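Local coordinates for [Ribosomal protein bS18]-alanine N-acetyltransferase (Escherichia coli O157:H7, PDB 5ISV), which probably transfers the acetyl group of acetyl-CoA to the N-terminal alanine of ribosomal protein bS18, at residues M1-A15 and N42-I56. Residues are numbered along the deposited sequence; the frame is centred on the assembly and turned at random. Where two conformers were deposited one is given.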
ATOM      1  N   MET A   1      15.237 -16.238   0.909  1.00 40.06           N
ATOM      2  CA  MET A   1      15.607 -15.162  -0.082  1.00 39.82           C
ATOM      3  C   MET A   1      14.331 -14.441  -0.521  1.00 33.69           C
ATOM      4  O   MET A   1      13.395 -15.094  -0.968  1.00 36.21           O
ATOM      5  CB  MET A   1      16.291 -15.772  -1.318  1.00 46.34           C
ATOM      6  CG  MET A   1      17.548 -15.060  -1.797  1.00 54.61           C
ATOM      7  SD  MET A   1      17.227 -13.499  -2.638  1.00 63.29           S
ATOM      8  CE  MET A   1      18.386 -13.667  -3.998  1.00 56.86           C
ATOM      9  N   ASN A   2      14.325 -13.110  -0.399  1.00 30.66           N
ATOM     10  CA  ASN A   2      13.232 -12.251  -0.851  1.00 28.47           C
ATOM     11  C   ASN A   2      13.709 -11.342  -1.990  1.00 26.02           C
ATOM     12  O   ASN A   2      14.845 -10.829  -1.961  1.00 28.97           O
ATOM     13  CB  ASN A   2      12.704 -11.377   0.295  1.00 30.20           C
ATOM     14  CG  ASN A   2      12.210 -12.178   1.516  1.00 30.87           C
ATOM     15  OD1 ASN A   2      11.445 -13.135   1.396  1.00 32.17           O
ATOM     16  ND2 ASN A   2      12.615 -11.746   2.711  1.00 37.21           N
ATOM     17  N   THR A   3      12.821 -11.109  -2.964  1.00 23.61           N
ATOM     18  CA  THR A   3      13.088 -10.244  -4.096  1.00 24.45           C
ATOM     19  C   THR A   3      11.872  -9.351  -4.303  1.00 23.11           C
ATOM     20  O   THR A   3      10.771  -9.859  -4.316  1.00 24.11           O
ATOM     21  CB  THR A   3      13.277 -11.081  -5.350  1.00 27.09           C
ATOM     22  OG1 THR A   3      14.453 -11.903  -5.169  1.00 32.18           O
ATOM     23  CG2 THR A   3      13.428 -10.183  -6.559  1.00 29.38           C
ATOM     24  N   ILE A   4      12.115  -8.063  -4.529  1.00 22.52           N
ATOM     25  CA  ILE A   4      11.003  -7.089  -4.801  1.00 22.03           C
ATOM     26  C   ILE A   4      11.124  -6.688  -6.262  1.00 24.62           C
ATOM     27  O   ILE A   4      12.220  -6.375  -6.739  1.00 28.41           O
ATOM     28  CB  ILE A   4      11.024  -5.863  -3.861  1.00 23.15           C
ATOM     29  CG1 ILE A   4      10.837  -6.302  -2.401  1.00 23.30           C
ATOM     30  CG2 ILE A   4       9.904  -4.878  -4.265  1.00 24.53           C
ATOM     31  CD1 ILE A   4      11.025  -5.215  -1.349  1.00 23.69           C
ATOM     32  N   SER A   5       9.998  -6.724  -6.977  1.00 22.87           N
ATOM     33  CA  SER A   5      10.002  -6.346  -8.379  1.00 24.73           C
ATOM     34  C   SER A   5       8.642  -5.754  -8.749  1.00 25.07           C
ATOM     35  O   SER A   5       7.706  -5.827  -7.968  1.00 23.76           O
ATOM     36  CB  SER A   5      10.287  -7.553  -9.287  1.00 26.25           C
ATOM     37  OG  SER A   5       9.329  -8.600  -9.101  1.00 28.77           O
ATOM     38  N   SER A   6       8.551  -5.224  -9.962  0.50 24.88           N
ATOM     39  CA  SER A   6       7.272  -4.754 -10.494  0.50 24.96           C
ATOM     40  C   SER A   6       6.234  -5.887 -10.522  0.50 23.80           C
ATOM     41  O   SER A   6       6.558  -7.041 -10.828  0.50 25.96           O
ATOM     42  CB  SER A   6       7.454  -4.151 -11.887  0.50 28.05           C
ATOM     43  OG  SER A   6       6.209  -3.794 -12.435  0.50 31.77           O
ATOM     44  N   LEU A   7       4.989  -5.563 -10.182  1.00 22.84           N
ATOM     45  CA  LEU A   7       3.886  -6.473 -10.312  1.00 23.68           C
ATOM     46  C   LEU A   7       3.331  -6.227 -11.730  1.00 25.20           C
ATOM     47  O   LEU A   7       2.740  -5.143 -12.006  1.00 27.88           O
ATOM     48  CB  LEU A   7       2.817  -6.224  -9.223  1.00 22.04           C
ATOM     49  CG  LEU A   7       1.560  -7.110  -9.257  1.00 23.90           C
ATOM     50  CD1 LEU A   7       1.817  -8.459  -8.620  1.00 24.80           C
ATOM     51  CD2 LEU A   7       0.353  -6.455  -8.604  1.00 25.05           C
ATOM     52  N   GLU A   8       3.483  -7.209 -12.615  1.00 28.29           N
ATOM     53  CA  GLU A   8       2.987  -7.146 -14.003  1.00 31.28           C
ATOM     54  C   GLU A   8       1.579  -7.711 -14.116  1.00 29.85           C
ATOM     55  O   GLU A   8       1.105  -8.415 -13.234  1.00 28.32           O
ATOM     56  CB  GLU A   8       3.899  -7.964 -14.933  1.00 35.38           C
ATOM     57  CG  GLU A   8       5.393  -7.656 -14.824  1.00 38.73           C
ATOM     58  CD  GLU A   8       5.736  -6.219 -15.174  1.00 44.07           C
ATOM     59  OE1 GLU A   8       5.010  -5.598 -15.978  1.00 52.95           O
ATOM     60  OE2 GLU A   8       6.748  -5.707 -14.662  1.00 54.67           O
ATOM     61  N   THR A   9       0.918  -7.461 -15.250  1.00 31.03           N
ATOM     62  CA  THR A   9      -0.397  -8.059 -15.502  1.00 32.64           C
ATOM     63  C   THR A   9      -0.457  -9.599 -15.307  1.00 34.11           C
ATOM     64  O   THR A   9      -1.423 -10.140 -14.743  1.00 34.21           O
ATOM     65  CB  THR A   9      -0.865  -7.694 -16.934  1.00 37.71           C
ATOM     66  OG1 THR A   9      -0.999  -6.272 -17.013  1.00 42.49           O
ATOM     67  CG2 THR A   9      -2.198  -8.346 -17.283  1.00 40.13           C
ATOM     68  N   THR A  10       0.569 -10.295 -15.773  1.00 35.44           N
ATOM     69  CA  THR A  10       0.645 -11.756 -15.626  1.00 39.40           C
ATOM     70  C   THR A  10       0.919 -12.215 -14.190  1.00 33.80           C
ATOM     71  O   THR A  10       0.837 -13.411 -13.899  1.00 37.11           O
ATOM     72  CB  THR A  10       1.731 -12.344 -16.526  1.00 42.70           C
ATOM     73  OG1 THR A  10       2.944 -11.615 -16.310  1.00 38.28           O
ATOM     74  CG2 THR A  10       1.322 -12.236 -18.003  1.00 46.92           C
ATOM     75  N   ASP A  11       1.229 -11.259 -13.305  1.00 30.46           N
ATOM     76  CA  ASP A  11       1.344 -11.499 -11.875  1.00 30.63           C
ATOM     77  C   ASP A  11       0.031 -11.316 -11.108  1.00 28.93           C
ATOM     78  O   ASP A  11      -0.061 -11.710  -9.946  1.00 29.08           O
ATOM     79  CB  ASP A  11       2.421 -10.607 -11.252  1.00 29.43           C
ATOM     80  CG  ASP A  11       3.788 -10.816 -11.871  1.00 31.63           C
ATOM     81  OD1 ASP A  11       4.234 -11.988 -12.040  1.00 35.85           O
ATOM     82  OD2 ASP A  11       4.444  -9.800 -12.189  1.00 33.66           O
ATOM     83  N   LEU A  12      -0.995 -10.767 -11.776  1.00 29.77           N
ATOM     84  CA  LEU A  12      -2.245 -10.471 -11.069  1.00 28.36           C
ATOM     85  C   LEU A  12      -2.956 -11.749 -10.562  1.00 28.99           C
ATOM     86  O   LEU A  12      -3.455 -11.746  -9.465  1.00 32.17           O
ATOM     87  CB  LEU A  12      -3.170  -9.521 -11.859  1.00 29.10           C
ATOM     88  CG  LEU A  12      -2.618  -8.100 -12.058  1.00 30.95           C
ATOM     89  CD1 LEU A  12      -3.559  -7.343 -12.976  1.00 32.87           C
ATOM     90  CD2 LEU A  12      -2.467  -7.349 -10.731  1.00 32.62           C
ATOM     91  N   PRO A  13      -2.913 -12.875 -11.299  1.00 31.73           N
ATOM     92  CA  PRO A  13      -3.525 -14.079 -10.696  1.00 32.48           C
ATOM     93  C   PRO A  13      -2.863 -14.513  -9.355  1.00 29.78           C
ATOM     94  O   PRO A  13      -3.556 -14.897  -8.412  1.00 29.07           O
ATOM     95  CB  PRO A  13      -3.351 -15.144 -11.787  1.00 34.85           C
ATOM     96  CG  PRO A  13      -3.190 -14.376 -13.036  1.00 37.17           C
ATOM     97  CD  PRO A  13      -2.460 -13.130 -12.681  1.00 34.14           C
ATOM     98  N   ALA A  14      -1.536 -14.454  -9.277  1.00 27.42           N
ATOM     99  CA  ALA A  14      -0.875 -14.727  -8.029  1.00 24.79           C
ATOM    100  C   ALA A  14      -1.265 -13.715  -6.944  1.00 22.51           C
ATOM    101  O   ALA A  14      -1.474 -14.110  -5.782  1.00 23.01           O
ATOM    102  CB  ALA A  14       0.652 -14.807  -8.205  1.00 25.96           C
ATOM    103  N   ALA A  15      -1.437 -12.435  -7.307  1.00 22.52           N
ATOM    104  CA  ALA A  15      -1.822 -11.447  -6.299  1.00 21.32           C
ATOM    105  C   ALA A  15      -3.235 -11.730  -5.811  1.00 20.67           C
ATOM    106  O   ALA A  15      -3.495 -11.636  -4.608  1.00 21.92           O
ATOM    107  CB  ALA A  15      -1.655 -10.026  -6.794  1.00 22.57           C
ATOM    108  N   ASN A  42       2.954  -0.574  -9.079  1.00 17.99           N
ATOM    109  CA  ASN A  42       2.601  -1.747  -8.292  1.00 17.79           C
ATOM    110  C   ASN A  42       3.843  -2.639  -8.118  1.00 18.21           C
ATOM    111  O   ASN A  42       4.611  -2.816  -9.045  1.00 20.84           O
ATOM    112  CB  ASN A  42       1.522  -2.546  -9.045  1.00 17.65           C
ATOM    113  CG  ASN A  42       0.205  -1.775  -9.130  1.00 17.52           C
ATOM    114  OD1 ASN A  42       0.002  -0.843  -8.362  1.00 18.02           O
ATOM    115  ND2 ASN A  42      -0.683  -2.165 -10.018  1.00 19.10           N
ATOM    116  N   PHE A  43       3.946  -3.230  -6.947  1.00 16.31           N
ATOM    117  CA  PHE A  43       5.140  -4.064  -6.564  1.00 17.09           C
ATOM    118  C   PHE A  43       4.684  -5.379  -5.970  1.00 17.37           C
ATOM    119  O   PHE A  43       3.621  -5.500  -5.363  1.00 18.11           O
ATOM    120  CB  PHE A  43       6.013  -3.312  -5.534  1.00 16.74           C
ATOM    121  CG  PHE A  43       6.724  -2.118  -6.100  1.00 19.72           C
ATOM    122  CD1 PHE A  43       7.743  -2.271  -7.054  1.00 21.69           C
ATOM    123  CD2 PHE A  43       6.355  -0.819  -5.704  1.00 20.18           C
ATOM    124  CE1 PHE A  43       8.400  -1.196  -7.586  1.00 23.89           C
ATOM    125  CE2 PHE A  43       6.997   0.267  -6.251  1.00 22.53           C
ATOM    126  CZ  PHE A  43       8.002   0.095  -7.189  1.00 23.29           C
ATOM    127  N   GLN A  44       5.594  -6.379  -6.089  1.00 18.90           N
ATOM    128  CA  GLN A  44       5.401  -7.692  -5.472  1.00 20.05           C
ATOM    129  C   GLN A  44       6.698  -8.067  -4.761  1.00 20.28           C
ATOM    130  O   GLN A  44       7.765  -7.556  -5.120  1.00 20.86           O
ATOM    131  CB  GLN A  44       5.092  -8.733  -6.542  1.00 22.96           C
ATOM    132  CG  GLN A  44       6.200  -8.880  -7.602  1.00 26.69           C
ATOM    133  CD  GLN A  44       6.012 -10.060  -8.524  1.00 30.49           C
ATOM    134  OE1 GLN A  44       5.713 -11.154  -8.074  1.00 33.19           O
ATOM    135  NE2 GLN A  44       6.166  -9.840  -9.819  1.00 32.68           N
ATOM    136  N   LEU A  45       6.533  -8.833  -3.694  1.00 18.44           N
ATOM    137  CA  LEU A  45       7.708  -9.412  -2.992  1.00 18.75           C
ATOM    138  C   LEU A  45       7.566 -10.914  -3.106  1.00 19.44           C
ATOM    139  O   LEU A  45       6.533 -11.499  -2.801  1.00 20.37           O
ATOM    140  CB  LEU A  45       7.705  -8.968  -1.533  1.00 18.34           C
ATOM    141  CG  LEU A  45       8.931  -9.390  -0.718  1.00 19.85           C
ATOM    142  CD1 LEU A  45       9.230  -8.425   0.400  1.00 20.71           C
ATOM    143  CD2 LEU A  45       8.805 -10.811  -0.157  1.00 21.77           C
ATOM    144  N   THR A  46       8.634 -11.564  -3.575  1.00 20.21           N
ATOM    145  CA  THR A  46       8.639 -13.011  -3.751  1.00 21.62           C
ATOM    146  C   THR A  46       9.662 -13.567  -2.738  1.00 22.53           C
ATOM    147  O   THR A  46      10.720 -12.979  -2.525  1.00 25.38           O
ATOM    148  CB  THR A  46       9.032 -13.378  -5.175  1.00 25.88           C
ATOM    149  OG1 THR A  46      10.328 -12.863  -5.449  1.00 36.45           O
ATOM    150  CG2 THR A  46       8.093 -12.926  -6.215  1.00 26.51           C
ATOM    151  N   GLN A  47       9.274 -14.641  -2.070  1.00 19.76           N
ATOM    152  CA  GLN A  47      10.177 -15.360  -1.157  1.00 19.93           C
ATOM    153  C   GLN A  47      10.327 -16.758  -1.725  1.00 21.14           C
ATOM    154  O   GLN A  47       9.360 -17.510  -1.909  1.00 21.89           O
ATOM    155  CB  GLN A  47       9.607 -15.454   0.247  1.00 22.17           C
ATOM    156  CG  GLN A  47      10.575 -16.191   1.164  1.00 24.86           C
ATOM    157  CD  GLN A  47      10.122 -16.185   2.594  1.00 27.62           C
ATOM    158  OE1 GLN A  47       9.697 -17.223   3.124  1.00 31.98           O
ATOM    159  NE2 GLN A  47      10.246 -15.058   3.246  1.00 30.04           N
ATOM    160  N   ASN A  48      11.586 -17.155  -1.945  1.00 23.15           N
ATOM    161  CA  ASN A  48      11.945 -18.488  -2.448  1.00 25.10           C
ATOM    162  C   ASN A  48      11.039 -18.951  -3.577  1.00 24.77           C
ATOM    163  O   ASN A  48      10.484 -20.067  -3.580  1.00 26.96           O
ATOM    164  CB  ASN A  48      11.991 -19.424  -1.268  1.00 27.04           C
ATOM    165  CG  ASN A  48      13.065 -19.003  -0.251  1.00 28.09           C
ATOM    166  OD1 ASN A  48      14.097 -18.387  -0.600  1.00 33.06           O
ATOM    167  ND2 ASN A  48      12.824 -19.322   1.002  1.00 33.04           N
ATOM    168  N   GLY A  49      10.883 -18.030  -4.543  1.00 24.80           N
ATOM    169  CA  GLY A  49      10.215 -18.310  -5.790  1.00 27.01           C
ATOM    170  C   GLY A  49       8.721 -18.136  -5.808  1.00 29.08           C
ATOM    171  O   GLY A  49       8.102 -18.230  -6.903  1.00 36.24           O
ATOM    172  N   LYS A  50       8.113 -17.882  -4.647  1.00 23.18           N
ATOM    173  CA  LYS A  50       6.663 -17.759  -4.568  1.00 23.38           C
ATOM    174  C   LYS A  50       6.305 -16.315  -4.197  1.00 22.07           C
ATOM    175  O   LYS A  50       6.932 -15.693  -3.310  1.00 22.78           O
ATOM    176  CB  LYS A  50       6.125 -18.688  -3.473  1.00 26.12           C
ATOM    177  CG  LYS A  50       6.528 -20.144  -3.660  1.00 28.80           C
ATOM    178  CD  LYS A  50       5.906 -20.707  -4.916  1.00 30.78           C
ATOM    179  CE  LYS A  50       6.255 -22.178  -5.047  1.00 32.96           C
ATOM    180  NZ  LYS A  50       5.359 -22.799  -6.038  1.00 37.51           N
ATOM    181  N   MET A  51       5.283 -15.739  -4.860  1.00 22.55           N
ATOM    182  CA  MET A  51       4.841 -14.423  -4.422  1.00 21.02           C
ATOM    183  C   MET A  51       4.347 -14.500  -2.986  1.00 20.91           C
ATOM    184  O   MET A  51       3.562 -15.383  -2.657  1.00 23.79           O
ATOM    185  CB  MET A  51       3.743 -13.931  -5.327  1.00 21.41           C
ATOM    186  CG  MET A  51       3.425 -12.445  -5.057  1.00 20.49           C
ATOM    187  SD  MET A  51       1.980 -11.763  -5.914  1.00 24.38           S
ATOM    188  CE  MET A  51       2.527 -11.881  -7.612  1.00 25.04           C
ATOM    189  N   ALA A  52       4.844 -13.584  -2.147  1.00 20.24           N
ATOM    190  CA  ALA A  52       4.491 -13.552  -0.746  1.00 20.27           C
ATOM    191  C   ALA A  52       3.680 -12.310  -0.315  1.00 19.74           C
ATOM    192  O   ALA A  52       2.954 -12.352   0.676  1.00 20.64           O
ATOM    193  CB  ALA A  52       5.756 -13.680   0.084  1.00 20.22           C
ATOM    194  N   ALA A  53       3.825 -11.220  -1.058  1.00 18.51           N
ATOM    195  CA  ALA A  53       3.097  -9.971  -0.742  1.00 17.74           C
ATOM    196  C   ALA A  53       3.012  -9.117  -2.003  1.00 17.74           C
ATOM    197  O   ALA A  53       3.786  -9.263  -2.934  1.00 19.32           O
ATOM    198  CB  ALA A  53       3.812  -9.237   0.381  1.00 18.32           C
ATOM    199  N   PHE A  54       2.037  -8.190  -2.006  1.00 16.44           N
ATOM    200  CA  PHE A  54       1.953  -7.217  -3.099  1.00 16.36           C
ATOM    201  C   PHE A  54       1.418  -5.882  -2.539  1.00 16.00           C
ATOM    202  O   PHE A  54       0.830  -5.871  -1.477  1.00 16.29           O
ATOM    203  CB  PHE A  54       0.983  -7.693  -4.212  1.00 18.49           C
ATOM    204  CG  PHE A  54      -0.439  -7.817  -3.766  1.00 18.42           C
ATOM    205  CD1 PHE A  54      -1.281  -6.683  -3.747  1.00 19.47           C
ATOM    206  CD2 PHE A  54      -0.969  -9.003  -3.323  1.00 19.40           C
ATOM    207  CE1 PHE A  54      -2.543  -6.800  -3.279  1.00 20.46           C
ATOM    208  CE2 PHE A  54      -2.254  -9.115  -2.877  1.00 20.65           C
ATOM    209  CZ  PHE A  54      -3.059  -7.994  -2.854  1.00 19.69           C
ATOM    210  N   ALA A  55       1.718  -4.837  -3.308  1.00 15.65           N
ATOM    211  CA  ALA A  55       1.222  -3.469  -2.966  1.00 15.04           C
ATOM    212  C   ALA A  55       0.801  -2.806  -4.264  1.00 15.76           C
ATOM    213  O   ALA A  55       1.537  -2.717  -5.214  1.00 16.99           O
ATOM    214  CB  ALA A  55       2.302  -2.679  -2.292  1.00 16.46           C
ATOM    215  N   ILE A  56      -0.418  -2.249  -4.231  1.00 15.31           N
ATOM    216  CA  ILE A  56      -1.047  -1.593  -5.410  1.00 16.22           C
ATOM    217  C   ILE A  56      -1.145  -0.098  -5.071  1.00 15.44           C
ATOM    218  O   ILE A  56      -1.837   0.277  -4.110  1.00 16.66           O
ATOM    219  CB  ILE A  56      -2.434  -2.167  -5.629  1.00 16.53           C
ATOM    220  CG1 ILE A  56      -2.519  -3.665  -5.708  1.00 19.66           C
ATOM    221  CG2 ILE A  56      -3.117  -1.519  -6.855  1.00 16.95           C
ATOM    222  CD1 ILE A  56      -1.735  -4.257  -6.826  1.00 20.50           C
TER
HETATM  223  O   HOH W   1       9.785 -10.194  -7.004  1.00 34.70           O
HETATM  224  O   HOH W   2       5.990  -1.178 -10.788  1.00 34.43           O
HETATM  225  O   HOH W   3       0.083  -4.246 -12.102  1.00 32.23           O
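Asn42 O is gripped by two donors: Leu7 N at 3.0 Å, lying well above the carbonyl plane rather than on a lone pair, and a water that also donates to Ser6 OG. From there to the N-terminus the pairing is regular: Thr3 faces Thr46 and Ser5 faces Gln44 as hydrogen-bonded pairs, with Thr46 N to Thr3 O at 2.8 Å. The axes of 2-6 and 43-47 run at 158°, which establishes them as antiparallel; 2-6 is an outermost strand of the GNAT sheet, and 43-47 continues through a type I' turn, Gln47 to Lys50, into the next strand. Near that turn the amides of Asn2 and Gln47 lie side by side, 30° from coplanar, and Gln47 NE2 reaches an in-plane lone pair of Asn2 OD1 at 2.9 Å. With CG between its backbone N and carbonyl carbon (chi1 59°), the extended Gln44 chain runs past Ser5 O and OG, and NE2 donates to Ser6 O at 3.0 Å and lies 2.9 Å from Asp11 OD2, whose anti lone pair takes Glu8 N. On the side of helix 12-22, Met51 CE wedges between Leu7 CD1 (3.6 Å) and Ala14 CB. Ala15 CB sits over one face of the Phe54 ring, 4.1 Å from its centroid, a CH-pi contact; Phe54 also touches Ala70, a predicted acetyl-CoA-binding residue.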